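Local coordinates for protein murein peptide amidase A (Escherichia coli O157:H7, PDB 5HXD) that probably cleaves the gamma-D-glutamyl-diaminopimelic acid amide bond of murein tripeptide as a zinc-dependent M14-family amidase in peptidoglycan degradation, at residues N105-Y113 against V124-G133; E170-L181 against Y223-W233. One frame throughout, in Å; residues are numbered along the deposited sequence.

Contact 1 of 2, residues N105-Y113 against V124-G133; sequences NWKEGETVY and VVLLTGDKPG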
loop_
_atom_site.group_PDB
_atom_site.type_symbol
_atom_site.label_atom_id
_atom_site.label_comp_id
_atom_site.label_asym_id
_atom_site.label_seq_id
_atom_site.Cartn_x
_atom_site.Cartn_y
_atom_site.Cartn_z
ATOM N N ASN A 105 -22.303 14.880 -11.949
ATOM C CA ASN A 105 -22.568 13.635 -12.675
ATOM C C ASN A 105 -22.586 12.372 -11.816
ATOM O O ASN A 105 -22.537 11.275 -12.367
ATOM C CB ASN A 105 -21.541 13.443 -13.791
ATOM C CG ASN A 105 -20.152 13.165 -13.263
ATOM O OD1 ASN A 105 -19.890 13.278 -12.065
ATOM N ND2 ASN A 105 -19.243 12.820 -14.160
ATOM N N TRP A 106 -22.643 12.537 -10.489
ATOM C CA TRP A 106 -22.671 11.419 -9.539
ATOM C C TRP A 106 -23.911 10.573 -9.728
ATOM O O TRP A 106 -25.022 11.094 -9.781
ATOM C CB TRP A 106 -22.619 11.913 -8.080
ATOM C CG TRP A 106 -22.548 10.775 -7.051
ATOM C CD1 TRP A 106 -21.411 10.206 -6.530
ATOM C CD2 TRP A 106 -23.648 10.081 -6.441
ATOM N NE1 TRP A 106 -21.734 9.203 -5.649
ATOM C CE2 TRP A 106 -23.098 9.102 -5.573
ATOM C CE3 TRP A 106 -25.042 10.180 -6.549
ATOM C CZ2 TRP A 106 -23.898 8.232 -4.813
ATOM C CZ3 TRP A 106 -25.838 9.305 -5.793
ATOM C CH2 TRP A 106 -25.258 8.347 -4.935
ATOM N N LYS A 107 -23.713 9.263 -9.811
ATOM C CA LYS A 107 -24.814 8.312 -9.961
ATOM C C LYS A 107 -24.796 7.230 -8.899
ATOM O O LYS A 107 -23.761 6.622 -8.630
ATOM C CB LYS A 107 -24.779 7.669 -11.351
ATOM C CG LYS A 107 -25.310 8.596 -12.450
ATOM C CD LYS A 107 -26.685 9.151 -12.075
ATOM C CE LYS A 107 -27.352 9.862 -13.243
ATOM N NZ LYS A 107 -28.840 9.767 -13.138
ATOM N N GLU A 108 -25.959 7.000 -8.300
ATOM C CA GLU A 108 -26.137 5.964 -7.278
ATOM C C GLU A 108 -25.981 4.564 -7.844
ATOM O O GLU A 108 -26.142 4.363 -9.034
ATOM C CB GLU A 108 -27.523 6.097 -6.634
ATOM C CG GLU A 108 -27.745 5.240 -5.392
ATOM C CD GLU A 108 -29.181 5.283 -4.892
ATOM O OE1 GLU A 108 -29.722 6.400 -4.745
ATOM O OE2 GLU A 108 -29.771 4.200 -4.652
ATOM N N GLY A 109 -25.679 3.594 -6.988
ATOM C CA GLY A 109 -25.723 2.189 -7.371
ATOM C C GLY A 109 -24.345 1.578 -7.499
ATOM O O GLY A 109 -23.515 1.691 -6.601
ATOM N N GLU A 110 -24.081 0.951 -8.635
ATOM C CA GLU A 110 -22.866 0.172 -8.768
ATOM C C GLU A 110 -21.888 0.711 -9.811
ATOM O O GLU A 110 -22.267 1.389 -10.766
ATOM C CB GLU A 110 -23.227 -1.281 -9.092
ATOM C CG GLU A 110 -23.894 -2.031 -7.945
ATOM C CD GLU A 110 -24.350 -3.439 -8.336
ATOM O OE1 GLU A 110 -23.796 -4.021 -9.295
ATOM O OE2 GLU A 110 -25.278 -3.963 -7.684
ATOM N N THR A 111 -20.615 0.415 -9.599
ATOM C CA THR A 111 -19.586 0.771 -10.553
ATOM C C THR A 111 -18.733 -0.469 -10.706
ATOM O O THR A 111 -18.695 -1.290 -9.802
ATOM C CB THR A 111 -18.756 1.995 -10.085
ATOM O OG1 THR A 111 -17.770 2.325 -11.066
ATOM C CG2 THR A 111 -18.064 1.713 -8.763
ATOM N N VAL A 112 -18.079 -0.626 -11.854
ATOM C CA VAL A 112 -17.277 -1.821 -12.133
ATOM C C VAL A 112 -15.866 -1.454 -12.591
ATOM O O VAL A 112 -15.688 -0.614 -13.462
ATOM C CB VAL A 112 -17.937 -2.735 -13.211
ATOM C CG1 VAL A 112 -19.146 -3.478 -12.637
ATOM C CG2 VAL A 112 -18.317 -1.940 -14.475
ATOM N N TYR A 113 -14.866 -2.076 -11.983
ATOM C CA TYR A 113 -13.488 -1.845 -12.372
ATOM C C TYR A 113 -12.914 -3.118 -13.000
ATOM O O TYR A 113 -13.560 -4.173 -13.002
ATOM C CB TYR A 113 -12.652 -1.365 -11.167
ATOM C CG TYR A 113 -12.402 -2.370 -10.042
ATOM C CD1 TYR A 113 -11.244 -3.128 -10.009
ATOM C CD2 TYR A 113 -13.309 -2.532 -8.999
ATOM C CE1 TYR A 113 -11.008 -4.025 -8.995
ATOM C CE2 TYR A 113 -13.074 -3.431 -7.974
ATOM C CZ TYR A 113 -11.922 -4.181 -7.980
ATOM O OH TYR A 113 -11.657 -5.098 -6.969
ATOM N N VAL A 124 -15.825 -6.393 -11.980
ATOM C CA VAL A 124 -15.793 -6.377 -10.520
ATOM C C VAL A 124 -16.605 -5.221 -9.932
ATOM O O VAL A 124 -16.268 -4.047 -10.108
ATOM C CB VAL A 124 -14.372 -6.281 -9.993
ATOM C CG1 VAL A 124 -14.371 -6.550 -8.494
ATOM C CG2 VAL A 124 -13.476 -7.265 -10.739
ATOM N N VAL A 125 -17.666 -5.567 -9.209
ATOM C CA VAL A 125 -18.624 -4.580 -8.715
ATOM C C VAL A 125 -18.149 -3.850 -7.446
ATOM O O VAL A 125 -17.615 -4.465 -6.516
ATOM C CB VAL A 125 -20.008 -5.248 -8.452
ATOM C CG1 VAL A 125 -20.967 -4.292 -7.736
ATOM C CG2 VAL A 125 -20.618 -5.714 -9.753
ATOM N N LEU A 126 -18.327 -2.525 -7.445
ATOM C CA LEU A 126 -18.145 -1.701 -6.251
ATOM C C LEU A 126 -19.344 -0.786 -6.063
ATOM O O LEU A 126 -20.174 -0.652 -6.956
ATOM C CB LEU A 126 -16.858 -0.877 -6.340
ATOM C CG LEU A 126 -15.510 -1.605 -6.241
ATOM C CD1 LEU A 126 -14.343 -0.628 -6.211
ATOM C CD2 LEU A 126 -15.474 -2.496 -5.023
ATOM N N LEU A 127 -19.432 -0.156 -4.899
ATOM C CA LEU A 127 -20.498 0.817 -4.621
ATOM C C LEU A 127 -20.081 2.319 -4.847
ATOM O O LEU A 127 -18.909 2.693 -4.704
ATOM C CB LEU A 127 -20.995 0.614 -3.182
ATOM C CG LEU A 127 -21.659 -0.706 -2.765
ATOM C CD1 LEU A 127 -21.989 -0.639 -1.307
ATOM C CD2 LEU A 127 -22.928 -0.943 -3.538
ATOM N N THR A 128 -21.040 3.179 -5.196
ATOM C CA THR A 128 -20.718 4.592 -5.437
ATOM C C THR A 128 -21.028 5.483 -4.225
ATOM O O THR A 128 -20.825 6.702 -4.278
ATOM C CB THR A 128 -21.475 5.165 -6.676
ATOM O OG1 THR A 128 -22.888 5.206 -6.426
ATOM C CG2 THR A 128 -21.197 4.343 -7.933
ATOM N N GLY A 129 -21.504 4.875 -3.136
ATOM C CA GLY A 129 -21.946 5.626 -1.971
ATOM C C GLY A 129 -23.459 5.688 -1.939
ATOM O O GLY A 129 -24.122 5.571 -2.967
ATOM N N ASP A 130 -24.036 5.834 -0.757
ATOM C CA ASP A 130 -25.492 5.884 -0.683
ATOM C C ASP A 130 -25.953 7.324 -0.893
ATOM O O ASP A 130 -27.145 7.604 -0.975
ATOM C CB ASP A 130 -26.010 5.326 0.652
ATOM C CG ASP A 130 -25.347 5.964 1.856
ATOM O OD1 ASP A 130 -25.336 7.219 1.969
ATOM O OD2 ASP A 130 -24.856 5.201 2.707
ATOM N N LYS A 131 -24.998 8.236 -0.976
ATOM C CA LYS A 131 -25.313 9.597 -1.364
ATOM C C LYS A 131 -24.056 10.244 -1.931
ATOM O O LYS A 131 -22.944 9.809 -1.613
ATOM C CB LYS A 131 -25.862 10.380 -0.167
ATOM C CG LYS A 131 -24.854 10.566 0.948
ATOM C CD LYS A 131 -25.406 11.407 2.080
ATOM C CE LYS A 131 -24.261 11.901 2.971
ATOM N NZ LYS A 131 -24.720 12.688 4.164
ATOM N N PRO A 132 -24.223 11.271 -2.790
ATOM C CA PRO A 132 -23.093 12.038 -3.337
ATOM C C PRO A 132 -22.147 12.483 -2.249
ATOM O O PRO A 132 -22.600 13.154 -1.322
ATOM C CB PRO A 132 -23.764 13.253 -3.992
ATOM C CG PRO A 132 -25.187 13.238 -3.508
ATOM C CD PRO A 132 -25.504 11.788 -3.289
ATOM N N GLY A 133 -20.873 12.102 -2.330
ATOM C CA GLY A 133 -19.921 12.489 -1.303
ATOM C C GLY A 133 -20.163 11.805 0.035
ATOM O O GLY A 133 -19.808 12.363 1.072
#
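Trp106 lies against Pro132, with the two side chains crossing at about a right angle. The indole leaves its backbone with CG anti to the backbone N (chi1 -176°), which sets one face of its six-membered ring against the pyrrolidine; Pro132 CD stands 3.7 Å from the centroid of that ring in a CH-pi contact. The same indole turns its edge to the 128-129 backbone, where NE1 donates to Thr128 O (3.0 Å), an acceptor close to the ring plane that also receives Asn100 ND2. Thr128 is buried and gripped further: its OG1 donates to Lys107 O at 2.8 Å, and its backbone N bonds Gly109 O. These bonds extend the pairing beyond the beta hairpin of strands 110-114 and 122-127, in which Thr111 and Leu126 form a hydrogen-bonded pair, with Leu126 N reaching Thr111 O at 2.7 Å. Tyr113 forms the next hydrogen-bonded pair with Val124, where the bond from Val124 N back to Tyr113 O is weak. The face carrying Thr111, Tyr113, Val124 and Leu126 is the packed one. Val124 CB sits over the Tyr113 ring, 3.9 Å from its centroid, while Leu126 CG meets the ring's edge 3.5 Å from CE2. Gly11 of the second subunit packs on these three residues, and Thr111 and Leu126 also touch Asp96. The other face, with Glu110, Val112, Val125 and Leu127, is looser and more exposed. Here Val112 CG1 and Val125 CG2 touch at 3.9 Å, and the extended Glu110 chain runs obliquely over Val125, its aliphatic part and carboxylate lying along the CG1 methyl.

Contact 2 of 2, residues E170-L181 against Y223-W233; sequences ELGEWLAQAFEL and YLFAMANLLRW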
loop_
_atom_site.group_PDB
_atom_site.type_symbol
_atom_site.label_atom_id
_atom_site.label_comp_id
_atom_site.label_asym_id
_atom_site.label_seq_id
_atom_site.Cartn_x
_atom_site.Cartn_y
_atom_site.Cartn_z
ATOM N N GLU A 170 0.681 23.100 -19.897
ATOM C CA GLU A 170 2.131 22.980 -19.756
ATOM C C GLU A 170 2.543 21.855 -18.796
ATOM O O GLU A 170 3.415 21.021 -19.100
ATOM C CB GLU A 170 2.717 24.310 -19.280
ATOM C CG GLU A 170 4.228 24.312 -19.146
ATOM C CD GLU A 170 4.763 25.643 -18.674
ATOM O OE1 GLU A 170 3.947 26.576 -18.519
ATOM O OE2 GLU A 170 5.990 25.755 -18.451
ATOM N N LEU A 171 1.913 21.862 -17.627
ATOM C CA LEU A 171 2.168 20.881 -16.591
ATOM C C LEU A 171 1.885 19.489 -17.142
ATOM O O LEU A 171 2.620 18.536 -16.878
ATOM C CB LEU A 171 1.306 21.193 -15.370
ATOM C CG LEU A 171 1.528 20.422 -14.077
ATOM C CD1 LEU A 171 3.010 20.206 -13.835
ATOM C CD2 LEU A 171 0.912 21.212 -12.946
ATOM N N GLY A 172 0.830 19.402 -17.944
ATOM C CA GLY A 172 0.454 18.162 -18.590
ATOM C C GLY A 172 1.511 17.657 -19.551
ATOM O O GLY A 172 1.758 16.446 -19.634
ATOM N N GLU A 173 2.134 18.581 -20.282
ATOM C CA GLU A 173 3.196 18.225 -21.220
ATOM C C GLU A 173 4.530 18.069 -20.491
ATOM O O GLU A 173 5.379 17.284 -20.907
ATOM C CB GLU A 173 3.290 19.263 -22.349
ATOM C CG GLU A 173 2.021 19.280 -23.199
ATOM C CD GLU A 173 2.061 20.220 -24.383
ATOM O OE1 GLU A 173 2.027 21.462 -24.186
ATOM O OE2 GLU A 173 2.096 19.698 -25.518
ATOM N N TRP A 174 4.708 18.797 -19.395
ATOM C CA TRP A 174 5.847 18.552 -18.532
ATOM C C TRP A 174 5.780 17.138 -17.983
ATOM O O TRP A 174 6.759 16.391 -18.045
ATOM C CB TRP A 174 5.903 19.544 -17.373
ATOM C CG TRP A 174 7.120 19.312 -16.541
ATOM C CD1 TRP A 174 8.353 19.847 -16.740
ATOM C CD2 TRP A 174 7.234 18.454 -15.395
ATOM N NE1 TRP A 174 9.231 19.385 -15.790
ATOM C CE2 TRP A 174 8.569 18.527 -14.952
ATOM C CE3 TRP A 174 6.341 17.631 -14.703
ATOM C CZ2 TRP A 174 9.034 17.809 -13.843
ATOM C CZ3 TRP A 174 6.806 16.913 -13.599
ATOM C CH2 TRP A 174 8.138 17.011 -13.181
ATOM N N LEU A 175 4.620 16.778 -17.437
ATOM C CA LEU A 175 4.429 15.471 -16.811
ATOM C C LEU A 175 4.682 14.367 -17.818
ATOM O O LEU A 175 5.325 13.361 -17.505
ATOM C CB LEU A 175 3.012 15.345 -16.227
ATOM C CG LEU A 175 2.708 16.123 -14.938
ATOM C CD1 LEU A 175 1.217 16.214 -14.679
ATOM C CD2 LEU A 175 3.427 15.507 -13.747
ATOM N N ALA A 176 4.182 14.564 -19.036
ATOM C CA ALA A 176 4.300 13.547 -20.074
ATOM C C ALA A 176 5.758 13.288 -20.381
ATOM O O ALA A 176 6.189 12.136 -20.500
ATOM C CB ALA A 176 3.560 13.963 -21.327
ATOM N N GLN A 177 6.521 14.370 -20.469
ATOM C CA GLN A 177 7.928 14.283 -20.813
ATOM C C GLN A 177 8.751 13.769 -19.633
ATOM O O GLN A 177 9.527 12.825 -19.783
ATOM C CB GLN A 177 8.439 15.649 -21.288
ATOM C CG GLN A 177 8.968 15.639 -22.725
ATOM C CD GLN A 177 8.911 17.008 -23.405
ATOM O OE1 GLN A 177 8.440 17.989 -22.824
ATOM N NE2 GLN A 177 9.392 17.073 -24.648
ATOM N N ALA A 178 8.558 14.376 -18.464
ATOM C CA ALA A 178 9.287 13.999 -17.244
ATOM C C ALA A 178 9.087 12.551 -16.809
ATOM O O ALA A 178 9.999 11.956 -16.235
ATOM C CB ALA A 178 8.903 14.923 -16.098
ATOM N N PHE A 179 7.912 11.972 -17.052
ATOM C CA PHE A 179 7.663 10.589 -16.594
ATOM C C PHE A 179 7.696 9.573 -17.744
ATOM O O PHE A 179 7.462 8.379 -17.536
ATOM C CB PHE A 179 6.307 10.480 -15.869
ATOM C CG PHE A 179 6.311 10.995 -14.447
ATOM C CD1 PHE A 179 6.664 10.169 -13.396
ATOM C CD2 PHE A 179 5.925 12.297 -14.160
ATOM C CE1 PHE A 179 6.653 10.636 -12.085
ATOM C CE2 PHE A 179 5.912 12.767 -12.858
ATOM C CZ PHE A 179 6.278 11.935 -11.821
ATOM N N GLU A 180 7.976 10.071 -18.947
ATOM C CA GLU A 180 7.949 9.301 -20.199
ATOM C C GLU A 180 6.653 8.526 -20.421
ATOM O O GLU A 180 6.649 7.358 -20.819
ATOM C CB GLU A 180 9.154 8.371 -20.283
ATOM C CG GLU A 180 10.264 9.037 -21.057
ATOM C CD GLU A 180 11.449 8.160 -21.257
ATOM O OE1 GLU A 180 11.304 7.085 -21.885
ATOM O OE2 GLU A 180 12.530 8.568 -20.786
ATOM N N LEU A 181 5.553 9.237 -20.219
ATOM C CA LEU A 181 4.229 8.705 -20.436
ATOM C C LEU A 181 3.516 9.558 -21.455
ATOM O O LEU A 181 3.637 10.781 -21.433
ATOM C CB LEU A 181 3.436 8.678 -19.131
ATOM C CG LEU A 181 3.935 7.680 -18.108
ATOM C CD1 LEU A 181 3.076 7.777 -16.866
ATOM C CD2 LEU A 181 3.880 6.289 -18.717
ATOM N N TYR A 223 11.438 6.688 -11.377
ATOM C CA TYR A 223 10.531 7.847 -11.401
ATOM C C TYR A 223 10.776 8.856 -10.284
ATOM O O TYR A 223 10.028 9.832 -10.135
ATOM C CB TYR A 223 9.070 7.375 -11.328
ATOM C CG TYR A 223 8.577 6.752 -12.606
ATOM C CD1 TYR A 223 9.112 7.123 -13.820
ATOM C CD2 TYR A 223 7.585 5.787 -12.601
ATOM C CE1 TYR A 223 8.684 6.559 -14.992
ATOM C CE2 TYR A 223 7.140 5.212 -13.776
ATOM C CZ TYR A 223 7.697 5.605 -14.966
ATOM O OH TYR A 223 7.274 5.052 -16.149
ATOM N N LEU A 224 11.822 8.617 -9.499
ATOM C CA LEU A 224 12.082 9.429 -8.315
ATOM C C LEU A 224 12.567 10.792 -8.744
ATOM O O LEU A 224 12.300 11.782 -8.075
ATOM C CB LEU A 224 13.102 8.750 -7.399
ATOM C CG LEU A 224 13.450 9.426 -6.068
ATOM C CD1 LEU A 224 12.211 9.993 -5.416
ATOM C CD2 LEU A 224 14.141 8.443 -5.122
ATOM N N PHE A 225 13.275 10.820 -9.873
ATOM C CA PHE A 225 13.768 12.052 -10.469
ATOM C C PHE A 225 12.587 12.949 -10.810
ATOM O O PHE A 225 12.484 14.101 -10.348
ATOM C CB PHE A 225 14.609 11.746 -11.719
ATOM C CG PHE A 225 15.018 12.970 -12.501
ATOM C CD1 PHE A 225 16.136 13.707 -12.136
ATOM C CD2 PHE A 225 14.277 13.392 -13.611
ATOM C CE1 PHE A 225 16.505 14.849 -12.863
ATOM C CE2 PHE A 225 14.643 14.530 -14.332
ATOM C CZ PHE A 225 15.760 15.253 -13.957
ATOM N N ALA A 226 11.687 12.405 -11.618
ATOM C CA ALA A 226 10.510 13.140 -12.044
ATOM C C ALA A 226 9.647 13.570 -10.847
ATOM O O ALA A 226 9.270 14.737 -10.756
ATOM C CB ALA A 226 9.700 12.304 -13.028
ATOM N N MET A 227 9.345 12.647 -9.930
ATOM C CA MET A 227 8.497 12.975 -8.782
ATOM C C MET A 227 9.064 14.120 -7.944
ATOM O O MET A 227 8.338 15.049 -7.578
ATOM C CB MET A 227 8.282 11.760 -7.885
ATOM C CG MET A 227 7.101 11.945 -6.927
ATOM S SD MET A 227 5.498 12.144 -7.757
ATOM C CE MET A 227 5.258 10.482 -8.397
ATOM N N ALA A 228 10.359 14.043 -7.647
ATOM C CA ALA A 228 11.066 15.094 -6.917
ATOM C C ALA A 228 10.993 16.451 -7.621
ATOM O O ALA A 228 10.925 17.491 -6.968
ATOM C CB ALA A 228 12.522 14.696 -6.716
ATOM N N ASN A 229 11.031 16.445 -8.947
ATOM C CA ASN A 229 11.019 17.703 -9.697
ATOM C C ASN A 229 9.611 18.281 -9.747
ATOM O O ASN A 229 9.439 19.504 -9.821
ATOM C CB ASN A 229 11.572 17.522 -11.118
ATOM C CG ASN A 229 13.056 17.213 -11.133
ATOM O OD1 ASN A 229 13.791 17.586 -10.219
ATOM N ND2 ASN A 229 13.505 16.523 -12.171
ATOM N N LEU A 230 8.614 17.396 -9.679
ATOM C CA LEU A 230 7.205 17.790 -9.639
ATOM C C LEU A 230 6.855 18.528 -8.349
ATOM O O LEU A 230 6.020 19.439 -8.350
ATOM C CB LEU A 230 6.300 16.566 -9.792
ATOM C CG LEU A 230 4.802 16.878 -9.735
ATOM C CD1 LEU A 230 4.442 17.956 -10.759
ATOM C CD2 LEU A 230 3.972 15.620 -9.950
ATOM N N LEU A 231 7.496 18.138 -7.249
ATOM C CA LEU A 231 7.290 18.819 -5.966
ATOM C C LEU A 231 7.772 20.278 -6.007
ATOM O O LEU A 231 7.367 21.085 -5.176
ATOM C CB LEU A 231 7.992 18.063 -4.828
ATOM C CG LEU A 231 7.569 16.597 -4.613
ATOM C CD1 LEU A 231 8.624 15.798 -3.872
ATOM C CD2 LEU A 231 6.254 16.499 -3.877
ATOM N N ARG A 232 8.625 20.611 -6.976
ATOM C CA ARG A 232 9.177 21.965 -7.095
ATOM C C ARG A 232 8.892 22.605 -8.456
ATOM O O ARG A 232 9.623 23.488 -8.886
ATOM C CB ARG A 232 10.695 21.940 -6.860
ATOM C CG ARG A 232 11.448 21.021 -7.826
ATOM C CD ARG A 232 12.966 21.171 -7.724
ATOM N NE ARG A 232 13.657 20.485 -8.821
ATOM C CZ ARG A 232 14.973 20.514 -9.013
ATOM N NH1 ARG A 232 15.742 21.192 -8.174
ATOM N NH2 ARG A 232 15.524 19.864 -10.036
ATOM N N TRP A 233 7.840 22.152 -9.130
ATOM C CA TRP A 233 7.568 22.557 -10.501
ATOM C C TRP A 233 7.003 23.965 -10.590
ATOM O O TRP A 233 6.107 24.325 -9.833
ATOM C CB TRP A 233 6.597 21.583 -11.167
ATOM C CG TRP A 233 6.191 21.961 -12.595
ATOM C CD1 TRP A 233 6.769 21.517 -13.749
ATOM C CD2 TRP A 233 5.123 22.839 -13.008
ATOM N NE1 TRP A 233 6.137 22.061 -14.847
ATOM C CE2 TRP A 233 5.109 22.882 -14.414
ATOM C CE3 TRP A 233 4.166 23.611 -12.316
ATOM C CZ2 TRP A 233 4.204 23.638 -15.155
ATOM C CZ3 TRP A 233 3.256 24.363 -13.048
ATOM C CH2 TRP A 233 3.280 24.369 -14.451
#
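Trp174 and Trp233 meet at one end of an antiparallel helix pair, in which helix 170-178 runs at 156° to helix 224-230 with their axes 10.3 Å apart. No hydrogen bond joins the two segments; side-chain packing holds them together. Two contacts are between rings. Trp233 turns the NE1-CD1 edge of its indole to a face of Trp174 in a T-shaped stack, five-membered centroids 4.4 Å apart and planes at 63°. At the other end, Phe179 presents its edge to the face of Tyr223 in a second T-shaped pair, centroids 5.6 Å apart. Indole-edge packing comes from Trp174: trans to its own amide N (chi1 -177°), the ring system reaches across so that its six-membered ring brings an edge to Asn229 CB and Ala226 O and packs CZ3 against Leu230 CD1. CH-pi contacts complete both aromatic groups. The Leu171 CD1 methyl lies over the centre of the Trp233 five-membered ring, and Ala226 CB sits almost on the normal of the Phe179 ring, 3.5 Å from its centroid. Aliphatic contacts fill the middle: Leu175 CD2 meets Leu230 CD2, and the small side chains of Ala178 and Ala226 let the backbones approach to 5.4 Å between CA atoms. Both helices lie on the central sheet of the M14 alpha/beta fold, Leu175 touching Val154 and Leu230 touching Phe156 of strand 153-157, while helix 53-65 flanks Met227. A Met-aromatic contact sets Met227 SD at the edge of Phe179, 5.5 Å from the ring centroid; separately, the Met227 CE methyl lies 3.9 Å from Phe179 CZ.

How the contacts relate
Contacts 1 and 2 stand on opposite sides of the chain's centre, their own centres 32 Å apart and their nearest atoms about 19 Å apart, without touching. The zinc site lies between them in the fold. From the hairpin of contact 1, the Tyr113 side chain comes within about 8 Å of the zinc ion, and that of Leu126 within about 6 Å of the side chain of His49, a predicted zinc ligand. From contact 2, the Leu181 side chain is about 12 Å from the zinc and about 6 Å from that of Glu210, the predicted proton donor/acceptor. The second subunit packs on contact 1, but near contact 2 meets Leu224, which points away from 170-181.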